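Local coordinates for glutathione S-transferase (PDB 4MK3), which probably transfers glutathione to electrophilic substrates, as glutathione transferases do, and is seen here with glutathione sulfinic acid bound, at residues K36-L41 against Y48-E53. Numbering follows the deposited sequence. Where two conformers were deposited one is given.
Sequences KVRVVL and YEMIEE
Leu-41 and Tyr-48 make the apolar part of this contact. The methyl CD1 of Leu-41 lies over one face of the Tyr-48 ring, 3.7 Å from the ring centroid and 13° off the ring normal. This is a CH-pi contact. Leu-41 CB adds to it at 3.7 Å from Tyr-48 CE1, so the leucine meets both the middle of the ring and one side. The CG of Tyr-48 sits between its backbone N and carbonyl carbon (chi1 69°), which turns the ring back toward the helix.

The polar part gathers at the phenol oxygen. In one of the two conformers of Arg-38, its NE gives Tyr-48 OH a weak hydrogen bond of 3.5 Å, nearly straight at 159°. The oxygen lies at the edge of the guanidinium, in its plane. The guanidinium and ring planes are steeply inclined to each other. A water bridges the same OH, at 2.6 Å, to the backbone O of Arg-38, at 2.8 Å, and donates to that carbonyl. The OH thus has a water link to the backbone of Arg-38 and a weak direct bond to its side chain.

In the same conformer, Met-50 packs against Arg-38 from another direction. Its CE lies over one guanidinium face, toward the rim, 4.0 Å from Arg-38 NE. The two side chains cross at about a right angle. Arg-38 also touches Leu-25 on the neighbouring strand 24-27.

The arrangement joins helix 32-44 to strand 49-52, an outermost strand of the sheet within this chain. With strand 24-27, parallel to 49-52, they form the beta-alpha-beta unit of the thioredoxin-like N-terminal domain of glutathione transferases.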
ATOM      1  N   LYS A  36       4.475   4.233 -12.321  1.00 14.32           N
ATOM      2  CA  LYS A  36       5.072   5.089 -11.304  1.00 14.14           C
ATOM      3  C   LYS A  36       6.548   4.776 -11.094  1.00 14.88           C
ATOM      4  O   LYS A  36       7.404   5.668 -11.062  1.00 14.28           O
ATOM      5  CB  LYS A  36       4.287   4.973  -9.987  1.00 14.70           C
ATOM      6  CG  LYS A  36       4.877   5.769  -8.827  1.00 14.59           C
ATOM      7  CD  LYS A  36       4.050   5.645  -7.539  1.00 17.68           C
ATOM      8  CE  LYS A  36       4.017   4.208  -7.070  1.00 18.91           C
ATOM      9  NZ  LYS A  36       3.394   4.043  -5.726  1.00 15.52           N
ATOM     10  N   VAL A  37       6.871   3.487 -10.966  1.00 14.23           N
ATOM     11  CA  VAL A  37       8.249   3.070 -10.793  1.00 15.40           C
ATOM     12  C   VAL A  37       9.097   3.383 -12.024  1.00 13.43           C
ATOM     13  O   VAL A  37      10.213   3.857 -11.909  1.00 15.91           O
ATOM     14  CB  VAL A  37       8.315   1.569 -10.468  1.00 15.16           C
ATOM     15  CG1 VAL A  37       9.753   1.047 -10.597  1.00 18.85           C
ATOM     16  CG2 VAL A  37       7.718   1.300  -9.091  1.00 15.64           C
ATOM     17  N   ARG A  38       8.567   3.118 -13.204  0.64 14.63           N
ATOM     18  CA  ARG A  38       9.302   3.403 -14.415  0.64 14.73           C
ATOM     19  C   ARG A  38       9.572   4.897 -14.581  0.64 14.71           C
ATOM     20  O   ARG A  38      10.651   5.288 -15.022  0.64 15.52           O
ATOM     21  CB  ARG A  38       8.570   2.842 -15.616  0.64 14.95           C
ATOM     22  CG  ARG A  38       8.412   1.338 -15.553  0.64 15.21           C
ATOM     23  CD  ARG A  38       7.605   0.860 -16.703  0.64 17.56           C
ATOM     24  NE  ARG A  38       8.291   1.122 -17.950  0.64 18.18           N
ATOM     25  CZ  ARG A  38       7.675   1.274 -19.106  0.64 24.82           C
ATOM     26  NH1 ARG A  38       6.360   1.222 -19.138  0.64 19.69           N
ATOM     27  NH2 ARG A  38       8.373   1.488 -20.214  0.64 27.48           N
ATOM     28  N   VAL A  39       8.606   5.726 -14.213  1.00 15.36           N
ATOM     29  CA  VAL A  39       8.824   7.174 -14.248  1.00 14.62           C
ATOM     30  C   VAL A  39       9.941   7.570 -13.280  1.00 14.45           C
ATOM     31  O   VAL A  39      10.827   8.338 -13.639  1.00 15.10           O
ATOM     32  CB  VAL A  39       7.522   7.942 -13.979  1.00 14.08           C
ATOM     33  CG1 VAL A  39       7.806   9.426 -13.705  1.00 14.19           C
ATOM     34  CG2 VAL A  39       6.559   7.774 -15.164  1.00 15.15           C
ATOM     35  N   VAL A  40       9.917   7.030 -12.065  1.00 14.51           N
ATOM     36  CA  VAL A  40      10.969   7.311 -11.118  1.00 14.98           C
ATOM     37  C   VAL A  40      12.315   6.882 -11.716  1.00 15.48           C
ATOM     38  O   VAL A  40      13.280   7.638 -11.722  1.00 16.79           O
ATOM     39  CB  VAL A  40      10.730   6.593  -9.774  1.00 16.22           C
ATOM     40  CG1 VAL A  40      11.965   6.690  -8.889  1.00 18.07           C
ATOM     41  CG2 VAL A  40       9.511   7.203  -9.070  1.00 17.32           C
ATOM     42  N   LEU A  41      12.407   5.660 -12.226  1.00 17.52           N
ATOM     43  CA  LEU A  41      13.681   5.203 -12.777  1.00 16.56           C
ATOM     44  C   LEU A  41      14.172   6.074 -13.925  1.00 17.13           C
ATOM     45  O   LEU A  41      15.353   6.358 -14.040  1.00 18.70           O
ATOM     46  CB  LEU A  41      13.590   3.746 -13.222  1.00 17.93           C
ATOM     47  CG  LEU A  41      13.370   2.769 -12.062  1.00 17.52           C
ATOM     48  CD1 LEU A  41      12.904   1.424 -12.562  1.00 19.09           C
ATOM     49  CD2 LEU A  41      14.656   2.595 -11.275  1.00 20.82           C
ATOM     50  N   TYR A  48      17.899  -0.240 -16.169  1.00 24.28           N
ATOM     51  CA  TYR A  48      17.288  -1.492 -15.712  1.00 24.34           C
ATOM     52  C   TYR A  48      16.735  -2.249 -16.907  1.00 27.25           C
ATOM     53  O   TYR A  48      16.523  -1.667 -17.980  1.00 24.39           O
ATOM     54  CB  TYR A  48      16.180  -1.230 -14.696  1.00 24.22           C
ATOM     55  CG  TYR A  48      14.957  -0.553 -15.308  1.00 19.13           C
ATOM     56  CD1 TYR A  48      14.945   0.806 -15.569  1.00 19.09           C
ATOM     57  CD2 TYR A  48      13.812  -1.277 -15.613  1.00 19.54           C
ATOM     58  CE1 TYR A  48      13.849   1.406 -16.120  1.00 18.54           C
ATOM     59  CE2 TYR A  48      12.717  -0.685 -16.178  1.00 18.89           C
ATOM     60  CZ  TYR A  48      12.735   0.658 -16.435  1.00 18.60           C
ATOM     61  OH  TYR A  48      11.636   1.275 -16.992  1.00 19.12           O
ATOM     62  N   GLU A  49      16.584  -3.561 -16.751  1.00 24.65           N
ATOM     63  CA  GLU A  49      15.969  -4.397 -17.768  1.00 26.02           C
ATOM     64  C   GLU A  49      14.487  -4.482 -17.486  1.00 26.26           C
ATOM     65  O   GLU A  49      14.084  -4.783 -16.370  1.00 24.84           O
ATOM     66  CB  GLU A  49      16.569  -5.802 -17.738  1.00 26.97           C
ATOM     67  CG  GLU A  49      15.971  -6.759 -18.748  1.00 29.18           C
ATOM     68  CD  GLU A  49      16.586  -8.141 -18.681  1.00 40.05           C
ATOM     69  OE1 GLU A  49      17.604  -8.313 -17.969  1.00 46.16           O
ATOM     70  OE2 GLU A  49      16.042  -9.053 -19.342  1.00 38.88           O
ATOM     71  N   MET A  50      13.677  -4.192 -18.496  1.00 23.97           N
ATOM     72  CA  MET A  50      12.236  -4.253 -18.397  1.00 20.70           C
ATOM     73  C   MET A  50      11.793  -5.647 -18.814  1.00 21.29           C
ATOM     74  O   MET A  50      12.145  -6.109 -19.896  1.00 25.78           O
ATOM     75  CB  MET A  50      11.611  -3.217 -19.339  1.00 27.13           C
ATOM     76  CG  MET A  50      10.087  -3.276 -19.446  1.00 29.96           C
ATOM     77  SD  MET A  50       9.265  -2.741 -17.942  1.00 27.76           S
ATOM     78  CE  MET A  50       7.535  -2.768 -18.454  1.00 33.31           C
ATOM     79  N   ILE A  51      11.024  -6.318 -17.960  1.00 22.14           N
ATOM     80  CA  ILE A  51      10.515  -7.653 -18.289  1.00 25.94           C
ATOM     81  C   ILE A  51       8.997  -7.640 -18.174  1.00 25.90           C
ATOM     82  O   ILE A  51       8.460  -7.530 -17.067  1.00 23.96           O
ATOM     83  CB  ILE A  51      11.098  -8.755 -17.375  1.00 24.06           C
ATOM     84  CG1 ILE A  51      12.628  -8.743 -17.444  1.00 35.29           C
ATOM     85  CG2 ILE A  51      10.579 -10.124 -17.818  1.00 28.50           C
ATOM     86  CD1 ILE A  51      13.305  -9.734 -16.524  1.00 40.20           C
ATOM     87  N   GLU A  52       8.297  -7.723 -19.306  1.00 25.41           N
ATOM     88  CA  GLU A  52       6.840  -7.700 -19.281  1.00 25.45           C
ATOM     89  C   GLU A  52       6.390  -9.037 -18.744  1.00 21.52           C
ATOM     90  O   GLU A  52       6.852 -10.079 -19.225  1.00 26.82           O
ATOM     91  CB  GLU A  52       6.230  -7.490 -20.675  1.00 29.08           C
ATOM     92  CG  GLU A  52       6.358  -6.075 -21.227  1.00 38.57           C
ATOM     93  CD  GLU A  52       7.665  -5.826 -21.945  1.00 42.27           C
ATOM     94  OE1 GLU A  52       8.034  -4.642 -22.126  1.00 44.94           O
ATOM     95  OE2 GLU A  52       8.315  -6.812 -22.347  1.00 43.40           O
ATOM     96  N   GLU A  53       5.490  -9.009 -17.772  1.00 20.16           N
ATOM     97  CA  GLU A  53       4.981 -10.210 -17.128  1.00 22.41           C
ATOM     98  C   GLU A  53       3.471 -10.060 -16.986  1.00 20.18           C
ATOM     99  O   GLU A  53       3.017  -9.066 -16.411  1.00 24.40           O
ATOM    100  CB  GLU A  53       5.640 -10.329 -15.747  1.00 26.22           C
ATOM    101  CG  GLU A  53       5.241 -11.548 -14.942  1.00 34.18           C
ATOM    102  CD  GLU A  53       5.634 -12.860 -15.599  1.00 35.41           C
ATOM    103  OE1 GLU A  53       6.583 -12.898 -16.427  1.00 38.07           O
ATOM    104  OE2 GLU A  53       4.953 -13.866 -15.319  1.00 30.29           O
TER
HETATM  105  O   HOH W   1      11.723   3.852 -17.180  1.00 17.12           O